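Local coordinates for protein vanadium-dependent haloperoxidase (Zobellia galactanivorans, PDB 4CIT) that acts as a bacterial vanadium-dependent iodoperoxidase, probably using hydrogen peroxide to oxidise iodide at a vanadate-binding site, at residues A[75-78]-A[79-83]; A[336-339]-A[340-344]; A[128-131]-A[132-135]. All coordinates share one frame; numbering follows the deposited sequence.

Contact 1: A[75-78]-A[79-83]; sequences EIVA and ATNDN. With NA (sodium ion), chain G.
Ala78 and Asn81 turn their backbone carbonyls onto one sodium ion, with Ala78 O 2.2 Å and Asn81 O 2.4 Å from NA. The cation offsets the closeness of these two acceptors and ties the last turn of helix 59-80 to the chain leaving it. Tyr84 O is the third protein ligand, and three waters bring the count to six. Water 1 also donates to Asp82 OD1, so the carboxylate acts on the metal at second hand.

Among the hydrogen bonds, Ala79 N reaches four residues back to Glu75 O at 3.0 Å, with a second, weak bond to Ile76 O. Thr80 N reaches only three back, to Val77 O at 3.1 Å. The Thr80 hydroxyl, set by chi1 of 59° between its own backbone N and carbonyl carbon, folds back onto the helix and donates from OG1 to Ile76 O at 2.8 Å. Beyond it an Asx turn carries the chain round: Asn81 OD1 accepts from Asn83 N at 2.8 Å, in the plane of the amide carbonyl.

Apolar contact is slight. Val77 and Asn81 lie side by side, with Val77 CG1 4.1 Å from Asn81 CB, and both side chains rest on helix 307-335, where Ala308 touches each of them.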
loop_
_atom_site.group_PDB
_atom_site.type_symbol
_atom_site.label_atom_id
_atom_site.label_comp_id
_atom_site.label_asym_id
_atom_site.label_seq_id
_atom_site.Cartn_x
_atom_site.Cartn_y
_atom_site.Cartn_z
ATOM N N GLU A 75 -0.159 -8.133 16.695
ATOM C CA GLU A 75 0.307 -9.186 17.610
ATOM C C GLU A 75 -0.086 -8.979 19.093
ATOM O O GLU A 75 -0.346 -9.930 19.845
ATOM C CB GLU A 75 1.805 -9.459 17.495
ATOM C CG GLU A 75 2.201 -10.075 16.162
ATOM C CD GLU A 75 1.550 -11.486 15.992
ATOM O OE1 GLU A 75 1.844 -12.471 16.758
ATOM O OE2 GLU A 75 0.602 -11.574 15.229
ATOM N N ILE A 76 -0.039 -7.782 19.528
ATOM C CA ILE A 76 -0.509 -7.410 20.911
ATOM C C ILE A 76 -1.955 -7.768 21.140
ATOM O O ILE A 76 -2.328 -8.463 22.133
ATOM C CB ILE A 76 -0.157 -5.982 21.271
ATOM C CG1 ILE A 76 1.348 -5.825 21.442
ATOM C CG2 ILE A 76 -0.895 -5.607 22.588
ATOM C CD1 ILE A 76 1.806 -4.359 21.464
ATOM N N VAL A 77 -2.786 -7.392 20.179
ATOM C CA VAL A 77 -4.166 -7.816 20.177
ATOM C C VAL A 77 -4.365 -9.302 20.177
ATOM O O VAL A 77 -5.107 -9.824 21.038
ATOM C CB VAL A 77 -4.940 -7.164 19.037
ATOM C CG1 VAL A 77 -6.341 -7.724 18.933
ATOM C CG2 VAL A 77 -4.991 -5.709 19.263
ATOM N N ALA A 78 -3.692 -10.043 19.308
ATOM C CA ALA A 78 -3.788 -11.495 19.211
ATOM C C ALA A 78 -3.342 -12.220 20.534
ATOM O O ALA A 78 -3.910 -13.236 20.935
ATOM C CB ALA A 78 -2.989 -12.014 18.080
ATOM N N ALA A 79 -2.397 -11.638 21.186
ATOM C CA ALA A 79 -1.860 -12.288 22.369
ATOM C C ALA A 79 -2.873 -12.202 23.520
ATOM O O ALA A 79 -2.762 -12.933 24.547
ATOM C CB ALA A 79 -0.587 -11.597 22.759
ATOM N N THR A 80 -3.773 -11.240 23.434
ATOM C CA THR A 80 -4.631 -10.873 24.507
ATOM C C THR A 80 -6.101 -10.947 24.182
ATOM O O THR A 80 -6.889 -10.580 24.988
ATOM C CB THR A 80 -4.319 -9.460 24.998
ATOM O OG1 THR A 80 -4.454 -8.450 23.973
ATOM C CG2 THR A 80 -2.907 -9.422 25.560
ATOM N N ASN A 81 -6.448 -11.389 22.987
ATOM C CA ASN A 81 -7.878 -11.462 22.554
ATOM C C ASN A 81 -8.046 -12.826 21.929
ATOM O O ASN A 81 -7.349 -13.201 20.973
ATOM C CB ASN A 81 -8.154 -10.347 21.573
ATOM C CG ASN A 81 -9.612 -10.276 21.132
ATOM O OD1 ASN A 81 -10.241 -11.274 20.942
ATOM N ND2 ASN A 81 -10.070 -9.088 20.865
ATOM N N ASP A 82 -8.876 -13.660 22.576
ATOM C CA ASP A 82 -9.088 -15.006 22.102
ATOM C C ASP A 82 -9.871 -15.103 20.797
ATOM O O ASP A 82 -10.026 -16.229 20.319
ATOM C CB ASP A 82 -9.934 -15.823 23.152
ATOM C CG ASP A 82 -9.199 -16.035 24.409
ATOM O OD1 ASP A 82 -7.946 -16.023 24.368
ATOM O OD2 ASP A 82 -9.881 -16.239 25.418
ATOM N N ASN A 83 -10.336 -14.003 20.211
ATOM C CA ASN A 83 -10.926 -14.091 18.908
ATOM C C ASN A 83 -9.929 -13.981 17.700
ATOM O O ASN A 83 -10.360 -14.117 16.556
ATOM C CB ASN A 83 -11.976 -13.008 18.729
ATOM C CG ASN A 83 -13.067 -13.042 19.819
ATOM O OD1 ASN A 83 -13.156 -12.175 20.676
ATOM N ND2 ASN A 83 -13.806 -14.035 19.816
HETATM NA NA NA G . -5.551 -14.645 20.441
HETATM O O HOH W 1 -5.608 -15.372 22.659
HETATM O O HOH W 2 -6.771 -16.657 20.028
HETATM O O HOH W 3 -3.266 -16.281 19.775
#

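Contact 2: A[336-339]-A[340-344]; sequences NLIR and PETVI. With VO4 (vanadate ion), chain F.
Ile338 packs its branches against the first turn of the helix that starts at Pro340. Its CG2 presses on Val343 CG2 at 3.5 Å, tighter than usual for two methyls, and the two side chains cross at about a right angle. The other branch runs toward Thr342, where Ile338 CD1 meets Thr342 CG2 at 3.7 Å. With an alanine in place of Ile338, Thr342 CG2 and Val343 CG2 would lose the contacts made by CD1 and CG2, which is likely to open a gap between the loop and the first helical turn.

Arg339 follows at the N-cap position. Its CB lies beside the Pro340 ring. The chain then bends at chi2 (-83°), yet CD still stays 4.0 Å from Pro340 CD before the arm leads away from the proline. Farther out, NE donates to Phe361 O. The guanidinium presents an edge to vanadate: NH1 donates to O4 of VO4 at 3.0 Å and NH2 to the same O4 at 3.1 Å, with N-H...O angles of 152° and 145°. NH1 also bonds Ile423 O, so backbone carbonyls fix the rotation of the group. This is part of the vanadate pocket of this PAP2-superfamily protein, in which Arg418 also bonds the anion and His424 lies against the arginine.

At the backbone, Arg339 O accepts a weak bond from Thr342 N, 3.3 Å long. Water 4 makes a second link, accepting from Arg339 N at 3.0 Å and hydrogen-bonding to Thr342 OG1 at 2.8 Å. On the loop side, Ile338 O is bonded to Tyr425 OH, while Val343 also touches Leu240 of helix 235-253.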
loop_
_atom_site.group_PDB
_atom_site.type_symbol
_atom_site.label_atom_id
_atom_site.label_comp_id
_atom_site.label_asym_id
_atom_site.label_seq_id
_atom_site.Cartn_x
_atom_site.Cartn_y
_atom_site.Cartn_z
ATOM N N ASN A 336 10.942 -5.326 -18.029
ATOM C CA ASN A 336 11.616 -4.073 -18.259
ATOM C C ASN A 336 11.132 -3.379 -19.545
ATOM O O ASN A 336 11.902 -3.106 -20.457
ATOM C CB ASN A 336 13.119 -4.327 -18.287
ATOM C CG ASN A 336 13.929 -3.050 -18.270
ATOM O OD1 ASN A 336 13.613 -2.082 -17.593
ATOM N ND2 ASN A 336 15.020 -3.072 -18.989
ATOM N N LEU A 337 9.826 -3.139 -19.588
ATOM C CA LEU A 337 9.117 -2.664 -20.780
ATOM C C LEU A 337 9.003 -1.182 -20.884
ATOM O O LEU A 337 8.614 -0.500 -19.951
ATOM C CB LEU A 337 7.737 -3.298 -20.794
ATOM C CG LEU A 337 6.944 -3.124 -22.100
ATOM C CD1 LEU A 337 7.586 -3.822 -23.325
ATOM C CD2 LEU A 337 5.489 -3.620 -21.874
ATOM N N ILE A 338 9.255 -0.682 -22.104
ATOM C CA ILE A 338 9.138 0.724 -22.435
ATOM C C ILE A 338 7.729 1.285 -22.238
ATOM O O ILE A 338 6.740 0.581 -22.469
ATOM C CB ILE A 338 9.576 0.820 -23.925
ATOM C CG1 ILE A 338 9.904 2.253 -24.334
ATOM C CG2 ILE A 338 8.556 0.139 -24.834
ATOM C CD1 ILE A 338 10.811 2.234 -25.609
ATOM N N ARG A 339 7.631 2.537 -21.761
ATOM C CA ARG A 339 6.410 3.229 -21.543
ATOM C C ARG A 339 5.841 3.792 -22.834
ATOM O O ARG A 339 6.578 4.055 -23.795
ATOM C CB ARG A 339 6.627 4.354 -20.520
ATOM C CG ARG A 339 6.915 3.833 -19.158
ATOM C CD ARG A 339 5.600 3.480 -18.445
ATOM N NE ARG A 339 5.864 3.140 -17.030
ATOM C CZ ARG A 339 4.974 3.201 -16.059
ATOM N NH1 ARG A 339 3.692 3.450 -16.290
ATOM N NH2 ARG A 339 5.334 2.850 -14.829
ATOM N N PRO A 340 4.490 3.927 -22.907
ATOM C CA PRO A 340 3.809 4.348 -24.095
ATOM C C PRO A 340 4.299 5.689 -24.700
ATOM O O PRO A 340 4.484 5.735 -25.956
ATOM C CB PRO A 340 2.349 4.469 -23.641
ATOM C CG PRO A 340 2.197 3.532 -22.547
ATOM C CD PRO A 340 3.536 3.602 -21.821
ATOM N N GLU A 341 4.562 6.707 -23.872
ATOM C CA GLU A 341 4.996 7.991 -24.454
ATOM C C GLU A 341 6.283 7.880 -25.243
ATOM O O GLU A 341 6.450 8.589 -26.257
ATOM C CB GLU A 341 5.115 9.099 -23.402
ATOM C CG GLU A 341 6.231 8.967 -22.405
ATOM C CD GLU A 341 6.349 10.288 -21.614
ATOM O OE1 GLU A 341 6.820 11.338 -22.135
ATOM O OE2 GLU A 341 5.832 10.337 -20.510
ATOM N N THR A 342 7.228 7.091 -24.761
ATOM C CA THR A 342 8.534 6.887 -25.412
ATOM C C THR A 342 8.356 6.337 -26.848
ATOM O O THR A 342 8.901 6.903 -27.808
ATOM C CB THR A 342 9.365 5.932 -24.595
ATOM O OG1 THR A 342 9.311 6.348 -23.193
ATOM C CG2 THR A 342 10.802 5.925 -25.110
ATOM N N VAL A 343 7.505 5.321 -27.019
ATOM C CA VAL A 343 7.318 4.704 -28.313
ATOM C C VAL A 343 6.505 5.625 -29.195
ATOM O O VAL A 343 6.831 5.823 -30.382
ATOM C CB VAL A 343 6.595 3.319 -28.226
ATOM C CG1 VAL A 343 6.678 2.638 -29.565
ATOM C CG2 VAL A 343 7.276 2.434 -27.143
ATOM N N ILE A 344 5.532 6.264 -28.601
ATOM C CA ILE A 344 4.686 7.174 -29.405
ATOM C C ILE A 344 5.539 8.367 -29.879
ATOM O O ILE A 344 5.443 8.745 -31.079
ATOM C CB ILE A 344 3.411 7.624 -28.639
ATOM C CG1 ILE A 344 2.404 6.427 -28.485
ATOM C CG2 ILE A 344 2.813 8.840 -29.334
ATOM C CD1 ILE A 344 1.477 6.692 -27.342
HETATM O O4 VO4 F . 2.598 3.481 -13.521
HETATM O O HOH W 4 10.066 4.276 -21.446
#

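Contact 3: A[128-131]-A[132-135]; sequences DRME and SLRD
Glu131 and Arg134 lie side by side one turn apart on helix 128-144, an i to i+3 pairing on the surface of the protein. The aliphatic part of the glutamate does the touching: its CG sits over one face of the guanidinium, toward the rim, with Glu131 CG 3.5 Å from Arg134 NH2. The carboxylate goes past the arginine, its plane turned 29° from the guanidinium. Glu131 OE2 stands 4.4 Å from Arg134 NH2 and well out of the guanidinium plane, so the opposite charges probably attract, though no N-H points at the oxygen. Water 5 spans the two groups instead, donating to Glu131 OE2 and accepting from Arg134 NH1 at 2.7 Å in the plane of the guanidinium.

The next shell holds that plane in place. A bend at chi3 (73°) swings the guanidinium round to Asp135, which it grips side-on in a salt bridge. Arg134 NE meets Asp135 OD1 at 2.9 Å and NH2 meets the same oxygen at 3.0 Å, both from one face of the carboxylate. With an edge taken by Asp135 and a face by Glu131 CG, the group has little freedom to turn. Outside the pair, Lys121 of helix 108-123 touches Glu131 and Met117 touches Arg134.

Helical backbone bonds underlie this spacing. Asp135 N donates to Glu131 O at 2.8 Å, and Arg134 N to Met130 O at 3.0 Å, almost perfectly straight at 176°.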
loop_
_atom_site.group_PDB
_atom_site.type_symbol
_atom_site.label_atom_id
_atom_site.label_comp_id
_atom_site.label_asym_id
_atom_site.label_seq_id
_atom_site.Cartn_x
_atom_site.Cartn_y
_atom_site.Cartn_z
ATOM N N ASP A 128 11.067 13.309 14.262
ATOM C CA ASP A 128 10.508 14.344 15.108
ATOM C C ASP A 128 9.023 14.600 14.877
ATOM O O ASP A 128 8.282 15.017 15.798
ATOM C CB ASP A 128 11.345 15.630 15.027
ATOM C CG ASP A 128 11.251 16.320 13.695
ATOM O OD1 ASP A 128 11.149 15.675 12.627
ATOM O OD2 ASP A 128 11.381 17.552 13.724
ATOM N N ARG A 129 8.575 14.354 13.650
ATOM C CA ARG A 129 7.182 14.515 13.315
ATOM C C ARG A 129 6.304 13.403 13.813
ATOM O O ARG A 129 5.149 13.626 13.976
ATOM C CB ARG A 129 6.979 14.718 11.810
ATOM C CG ARG A 129 7.800 15.920 11.309
ATOM C CD ARG A 129 7.598 16.139 9.803
ATOM N NE ARG A 129 8.275 17.360 9.347
ATOM C CZ ARG A 129 7.809 18.165 8.370
ATOM N NH1 ARG A 129 6.708 17.881 7.675
ATOM N NH2 ARG A 129 8.464 19.278 8.097
ATOM N N MET A 130 6.831 12.196 13.982
ATOM C CA MET A 130 6.062 11.151 14.747
ATOM C C MET A 130 6.169 11.413 16.228
ATOM O O MET A 130 5.203 11.219 16.947
ATOM C CB MET A 130 6.531 9.745 14.487
ATOM C CG MET A 130 6.153 9.095 13.177
ATOM S SD MET A 130 4.405 8.827 12.866
ATOM C CE MET A 130 3.882 8.177 14.459
ATOM N N GLU A 131 7.351 11.801 16.691
ATOM C CA GLU A 131 7.528 12.019 18.116
ATOM C C GLU A 131 6.561 13.096 18.631
ATOM O O GLU A 131 6.137 13.026 19.762
ATOM C CB GLU A 131 8.971 12.394 18.430
ATOM C CG GLU A 131 9.913 11.224 18.263
ATOM C CD GLU A 131 11.395 11.658 18.223
ATOM O OE1 GLU A 131 11.726 12.875 18.070
ATOM O OE2 GLU A 131 12.209 10.783 18.317
ATOM N N SER A 132 6.228 14.120 17.825
ATOM C CA SER A 132 5.298 15.148 18.263
ATOM C C SER A 132 3.912 14.584 18.499
ATOM O O SER A 132 3.246 14.940 19.498
ATOM C CB SER A 132 5.234 16.410 17.324
ATOM O OG SER A 132 4.929 15.887 16.043
ATOM N N LEU A 133 3.466 13.687 17.630
ATOM C CA LEU A 133 2.137 13.110 17.757
ATOM C C LEU A 133 2.147 12.215 19.021
ATOM O O LEU A 133 1.256 12.308 19.876
ATOM C CB LEU A 133 1.824 12.184 16.590
ATOM C CG LEU A 133 0.550 11.318 16.764
ATOM C CD1 LEU A 133 -0.657 12.206 16.811
ATOM C CD2 LEU A 133 0.411 10.281 15.656
ATOM N N ARG A 134 3.168 11.378 19.095
ATOM C CA ARG A 134 3.339 10.463 20.228
ATOM C C ARG A 134 3.355 11.249 21.560
ATOM O O ARG A 134 2.649 10.891 22.549
ATOM C CB ARG A 134 4.670 9.758 20.110
ATOM C CG ARG A 134 4.977 8.844 21.240
ATOM C CD ARG A 134 6.442 8.430 21.153
ATOM N NE ARG A 134 7.302 9.533 21.538
ATOM C CZ ARG A 134 8.631 9.537 21.380
ATOM N NH1 ARG A 134 9.297 8.489 20.848
ATOM N NH2 ARG A 134 9.329 10.623 21.690
ATOM N N ASP A 135 4.190 12.298 21.627
ATOM C CA ASP A 135 4.355 13.006 22.922
ATOM C C ASP A 135 3.061 13.698 23.413
ATOM O O ASP A 135 2.806 13.808 24.595
ATOM C CB ASP A 135 5.558 13.965 22.835
ATOM C CG ASP A 135 6.896 13.234 22.700
ATOM O OD1 ASP A 135 7.015 12.010 23.001
ATOM O OD2 ASP A 135 7.881 13.971 22.358
HETATM O O HOH W 5 11.922 8.612 20.164
#

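In the fold
Along the chain the order is contact 1, contact 3, contact 2. The first two share the half of this mostly helical molecule farther from the vanadate: contact 1 at the end of helix 59-80 with its sodium ion, contact 3 on helix 128-144 at the protein surface, their centres about 26 Å apart. Helix 108-123 packs against both. Contact 2 lies on the opposite side of the chain's centre from either, about 48 Å from contact 1 and about 43 Å from contact 3 between centres. Helix 307-335 spans that distance, touching contact 1 near its start and leading into residues 336-344 at its end. The sodium site is thus remote from the vanadate pocket.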